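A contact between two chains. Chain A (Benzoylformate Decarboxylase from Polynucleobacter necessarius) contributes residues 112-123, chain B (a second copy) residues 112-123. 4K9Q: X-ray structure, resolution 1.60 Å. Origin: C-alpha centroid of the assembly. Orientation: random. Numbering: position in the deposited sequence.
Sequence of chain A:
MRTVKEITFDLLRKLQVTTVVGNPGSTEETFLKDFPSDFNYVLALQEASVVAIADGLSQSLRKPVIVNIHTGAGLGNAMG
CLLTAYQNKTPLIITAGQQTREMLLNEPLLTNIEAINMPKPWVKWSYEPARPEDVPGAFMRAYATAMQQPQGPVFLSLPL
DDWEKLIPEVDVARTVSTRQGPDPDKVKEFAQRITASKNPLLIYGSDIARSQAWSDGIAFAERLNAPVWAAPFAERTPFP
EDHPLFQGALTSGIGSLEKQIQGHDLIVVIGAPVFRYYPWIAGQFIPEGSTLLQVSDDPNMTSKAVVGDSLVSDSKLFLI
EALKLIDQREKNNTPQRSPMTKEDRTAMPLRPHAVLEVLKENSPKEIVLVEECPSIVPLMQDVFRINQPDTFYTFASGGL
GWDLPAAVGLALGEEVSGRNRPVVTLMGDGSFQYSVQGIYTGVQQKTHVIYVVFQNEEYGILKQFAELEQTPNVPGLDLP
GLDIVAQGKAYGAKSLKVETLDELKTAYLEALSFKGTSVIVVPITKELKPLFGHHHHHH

Chain A (112-123) NIEAINMPKPWV
Chain B (112-123) NIEAINMPKPWV

Residues 112-123 of two copies of the decarboxylase pack about an exact two-fold axis, so each contact recurs with the chains exchanged; together they bury 650 Å². Residues 115-119 have helical phi/psi without regular helical bonding. The CA atoms of Met A118 and Lys B120 lie 6.0 Å apart, and Lys A120 pairs likewise with Met B118, the chains running locally antiparallel.

Asn A112 (chi1 t) points its CA-to-CB bond away, yet its OD1 accepts from a water at 2.8 Å. The same water donates to Ile A113 O (2.7 Å) and weakly accepts from Trp B122 NE1 (2.8 Å), linking the Asn A112 side chain and the Ile A113 carbonyl to the indole of the other chain. The CA-to-CB bond of Ile A113 (-71/132; m, t) points toward chain B, where Ile A113 CD1 packs 3.9 Å from Trp B122 CH2, while Ile A113 O lies 3.4 Å from Pro B121 CG. Glu A114 takes left-handed phi/psi (47/51) and chi1 m; its O receives Asn A117 N (2.9 Å) and its OE1 receives Asn A117 ND2 (3.2 Å), tying the turn at both backbone and side chain. Ile A116 (-67/-22; p, t) stays out of reach; Asn A117 (-88/-20; chi1 m) directs its CA-to-CB bond toward chain B.

At Met A118 (-57/-49; t, t, t) the extended side chain carries SD to the edge of the Trp B122 ring. Trp B122 NE1 makes a weak hydrogen bond to Met A118 SD (3.5 Å, 141°), and Met A118 CE packs 3.9 Å from Trp B122 CD1. Met A118 CA-H points at Lys B120 O (CA to O 3.6 Å, 167° at H), and Met A118 CB lies 4.1 Å from Pro B121 CD. Near the axis, one water donates to Met A118 O and Met B118 O, both at 2.7 Å, bridging the two carbonyls, whose O atoms lie 3.8 Å apart; a second water lies 2.6 Å from each of these O atoms.

Lys A120 (-63/141; m, t, t, m) leads its end away. A cis peptide precedes Pro A121 (-98/32, C-gamma endo), whose CG meets Glu B114 CB at 4.1 Å. Trp A122 (-112/29; chi1 m, chi2 110°) anchors its N on Pro A119 O (2.8 Å) and brings its indole to Met B118.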

# COMPACT_ATOMS: atom_id res chain seq x y z
N ASN A 112 -1.45 -2.57 -16.28
CA ASN A 112 -0.64 -2.40 -15.10
C ASN A 112 -1.60 -2.26 -13.93
O ASN A 112 -2.04 -1.16 -13.59
CB ASN A 112 0.25 -1.16 -15.26
CG ASN A 112 1.37 -1.13 -14.25
OD1 ASN A 112 1.47 -2.01 -13.39
ND2 ASN A 112 2.22 -0.11 -14.35
N ILE A 113 -1.95 -3.40 -13.33
CA ILE A 113 -3.02 -3.45 -12.33
C ILE A 113 -2.58 -2.77 -11.04
O ILE A 113 -1.48 -3.03 -10.55
CB ILE A 113 -3.46 -4.90 -12.08
CG1 ILE A 113 -4.00 -5.51 -13.38
CG2 ILE A 113 -4.50 -4.97 -10.97
CD1 ILE A 113 -4.15 -7.03 -13.36
N GLU A 114 -3.42 -1.89 -10.49
CA GLU A 114 -3.03 -1.06 -9.34
C GLU A 114 -1.65 -0.44 -9.58
O GLU A 114 -0.76 -0.53 -8.73
CB GLU A 114 -3.00 -1.86 -8.04
CG GLU A 114 -4.36 -2.27 -7.52
CD GLU A 114 -4.46 -2.24 -5.99
OE1 GLU A 114 -3.43 -2.42 -5.29
OE2 GLU A 114 -5.59 -2.04 -5.49
N ALA A 115 -1.49 0.20 -10.73
CA ALA A 115 -0.20 0.74 -11.14
C ALA A 115 0.45 1.61 -10.08
O ALA A 115 1.67 1.55 -9.90
CB ALA A 115 -0.33 1.50 -12.45
N ILE A 116 -0.32 2.43 -9.38
CA ILE A 116 0.32 3.37 -8.46
C ILE A 116 1.00 2.66 -7.29
O ILE A 116 1.90 3.23 -6.65
CB ILE A 116 -0.65 4.44 -7.91
CG1 ILE A 116 -1.73 3.80 -7.04
CG2 ILE A 116 -1.25 5.24 -9.07
CD1 ILE A 116 -2.61 4.82 -6.28
N ASN A 117 0.58 1.44 -7.00
CA ASN A 117 1.18 0.71 -5.89
C ASN A 117 2.41 -0.10 -6.23
O ASN A 117 3.21 -0.41 -5.35
CB ASN A 117 0.14 -0.15 -5.18
CG ASN A 117 -0.83 0.69 -4.37
OD1 ASN A 117 -0.47 1.78 -3.93
ND2 ASN A 117 -2.05 0.21 -4.17
N MET A 118 2.59 -0.42 -7.51
CA MET A 118 3.74 -1.24 -7.90
C MET A 118 5.12 -0.66 -7.51
O MET A 118 5.93 -1.36 -6.93
CB MET A 118 3.69 -1.59 -9.38
CG MET A 118 4.71 -2.66 -9.74
SD MET A 118 4.55 -3.28 -11.40
CE MET A 118 5.82 -4.57 -11.37
N PRO A 119 5.38 0.63 -7.82
CA PRO A 119 6.72 1.18 -7.54
C PRO A 119 6.97 1.55 -6.07
O PRO A 119 8.11 1.82 -5.70
CB PRO A 119 6.78 2.44 -8.41
CG PRO A 119 5.35 2.87 -8.50
CD PRO A 119 4.52 1.62 -8.50
N LYS A 120 5.91 1.56 -5.24
CA LYS A 120 6.08 1.79 -3.81
C LYS A 120 6.93 0.66 -3.20
O LYS A 120 6.75 -0.52 -3.56
CB LYS A 120 4.71 1.85 -3.11
CG LYS A 120 3.83 3.04 -3.52
CD LYS A 120 2.49 2.98 -2.78
CE LYS A 120 1.57 4.13 -3.18
NZ LYS A 120 1.94 5.40 -2.50
N PRO A 121 7.82 0.98 -2.25
CA PRO A 121 8.00 2.28 -1.59
C PRO A 121 9.13 3.11 -2.19
O PRO A 121 9.78 3.86 -1.46
CB PRO A 121 8.41 1.86 -0.18
CG PRO A 121 9.25 0.62 -0.43
CD PRO A 121 8.58 -0.09 -1.58
N TRP A 122 9.37 2.99 -3.49
CA TRP A 122 10.58 3.56 -4.07
C TRP A 122 10.38 4.74 -5.02
O TRP A 122 11.19 4.98 -5.91
CB TRP A 122 11.41 2.46 -4.73
CG TRP A 122 11.80 1.41 -3.72
CD1 TRP A 122 11.33 0.13 -3.65
CD2 TRP A 122 12.71 1.58 -2.63
NE1 TRP A 122 11.92 -0.52 -2.58
CE2 TRP A 122 12.76 0.35 -1.94
CE3 TRP A 122 13.48 2.65 -2.17
CZ2 TRP A 122 13.58 0.15 -0.82
CZ3 TRP A 122 14.29 2.46 -1.05
CH2 TRP A 122 14.33 1.22 -0.40
N VAL A 123 9.30 5.49 -4.81
CA VAL A 123 9.08 6.75 -5.51
C VAL A 123 8.53 7.81 -4.54
O VAL A 123 7.92 7.48 -3.53
CB VAL A 123 8.13 6.60 -6.72
CG1 VAL A 123 8.81 5.81 -7.83
CG2 VAL A 123 6.82 5.94 -6.31
N ASN B 112 15.79 -3.82 3.18
CA ASN B 112 14.63 -3.85 2.31
C ASN B 112 13.53 -3.06 3.02
O ASN B 112 12.76 -3.62 3.80
CB ASN B 112 14.22 -5.29 2.04
CG ASN B 112 13.27 -5.41 0.86
OD1 ASN B 112 12.89 -4.40 0.26
ND2 ASN B 112 12.91 -6.64 0.52
N ILE B 113 13.50 -1.76 2.77
CA ILE B 113 12.64 -0.85 3.53
C ILE B 113 11.17 -1.07 3.18
O ILE B 113 10.84 -1.14 2.00
CB ILE B 113 13.07 0.61 3.30
CG1 ILE B 113 14.51 0.82 3.77
CG2 ILE B 113 12.12 1.58 4.01
CD1 ILE B 113 15.16 2.11 3.30
N GLU B 114 10.31 -1.19 4.19
CA GLU B 114 8.91 -1.57 3.96
C GLU B 114 8.83 -2.76 3.02
O GLU B 114 8.09 -2.74 2.03
CB GLU B 114 8.09 -0.41 3.39
CG GLU B 114 7.83 0.72 4.35
CD GLU B 114 6.45 1.36 4.18
OE1 GLU B 114 5.87 1.33 3.06
OE2 GLU B 114 5.92 1.89 5.18
N ALA B 115 9.58 -3.81 3.34
CA ALA B 115 9.69 -4.97 2.47
C ALA B 115 8.34 -5.54 2.04
O ALA B 115 8.18 -5.94 0.89
CB ALA B 115 10.54 -6.06 3.12
N ILE B 116 7.36 -5.57 2.94
CA ILE B 116 6.11 -6.24 2.58
C ILE B 116 5.37 -5.51 1.47
O ILE B 116 4.53 -6.10 0.78
CB ILE B 116 5.17 -6.46 3.78
CG1 ILE B 116 4.68 -5.12 4.34
CG2 ILE B 116 5.87 -7.30 4.85
CD1 ILE B 116 3.57 -5.24 5.40
N ASN B 117 5.65 -4.22 1.30
CA ASN B 117 4.96 -3.45 0.28
C ASN B 117 5.60 -3.47 -1.10
O ASN B 117 4.93 -3.22 -2.09
CB ASN B 117 4.71 -2.02 0.74
CG ASN B 117 3.63 -1.94 1.80
OD1 ASN B 117 2.76 -2.80 1.84
ND2 ASN B 117 3.70 -0.94 2.67
N MET B 118 6.88 -3.81 -1.16
CA MET B 118 7.57 -3.81 -2.44
C MET B 118 6.95 -4.73 -3.52
O MET B 118 6.72 -4.28 -4.64
CB MET B 118 9.06 -4.10 -2.27
CG MET B 118 9.84 -3.84 -3.56
SD MET B 118 11.61 -3.93 -3.37
CE MET B 118 12.12 -3.44 -5.03
N PRO B 119 6.66 -6.01 -3.19
CA PRO B 119 6.14 -6.92 -4.22
C PRO B 119 4.65 -6.73 -4.55
O PRO B 119 4.18 -7.31 -5.53
CB PRO B 119 6.37 -8.30 -3.61
CG PRO B 119 6.29 -8.06 -2.14
CD PRO B 119 6.85 -6.69 -1.89
N LYS B 120 3.92 -5.95 -3.75
CA LYS B 120 2.53 -5.63 -4.06
C LYS B 120 2.47 -4.85 -5.39
O LYS B 120 3.31 -3.97 -5.63
CB LYS B 120 1.90 -4.80 -2.94
CG LYS B 120 1.77 -5.54 -1.59
CD LYS B 120 1.15 -4.61 -0.55
CE LYS B 120 1.02 -5.29 0.81
NZ LYS B 120 -0.16 -6.20 0.87
N PRO B 121 1.46 -5.12 -6.23
CA PRO B 121 0.29 -5.98 -5.99
C PRO B 121 0.45 -7.38 -6.56
O PRO B 121 -0.55 -7.98 -6.98
CB PRO B 121 -0.80 -5.25 -6.78
CG PRO B 121 -0.05 -4.73 -7.98
CD PRO B 121 1.31 -4.33 -7.46
N TRP B 122 1.67 -7.91 -6.60
CA TRP B 122 1.91 -9.14 -7.35
C TRP B 122 2.26 -10.38 -6.52
O TRP B 122 2.93 -11.28 -7.00
CB TRP B 122 2.97 -8.88 -8.42
CG TRP B 122 2.52 -7.81 -9.37
CD1 TRP B 122 3.02 -6.54 -9.48
CD2 TRP B 122 1.45 -7.90 -10.32
NE1 TRP B 122 2.34 -5.85 -10.46
CE2 TRP B 122 1.37 -6.66 -10.98
CE3 TRP B 122 0.55 -8.91 -10.67
CZ2 TRP B 122 0.43 -6.41 -11.99
CZ3 TRP B 122 -0.38 -8.67 -11.66
CH2 TRP B 122 -0.43 -7.42 -12.32
N VAL B 123 1.75 -10.42 -5.30
CA VAL B 123 1.83 -11.62 -4.47
C VAL B 123 0.51 -11.84 -3.72
O VAL B 123 -0.25 -10.90 -3.49
CB VAL B 123 3.00 -11.57 -3.45
CG1 VAL B 123 4.33 -11.67 -4.18
CG2 VAL B 123 2.95 -10.30 -2.62
O HOH W 1 1.20 -3.31 -10.98
O HOH W 2 2.71 -1.21 -2.47
O HOH W 3 5.10 -2.28 -4.67
O HOH W 4 7.71 -3.44 -7.05
O HOH W 5 11.30 -2.27 -0.45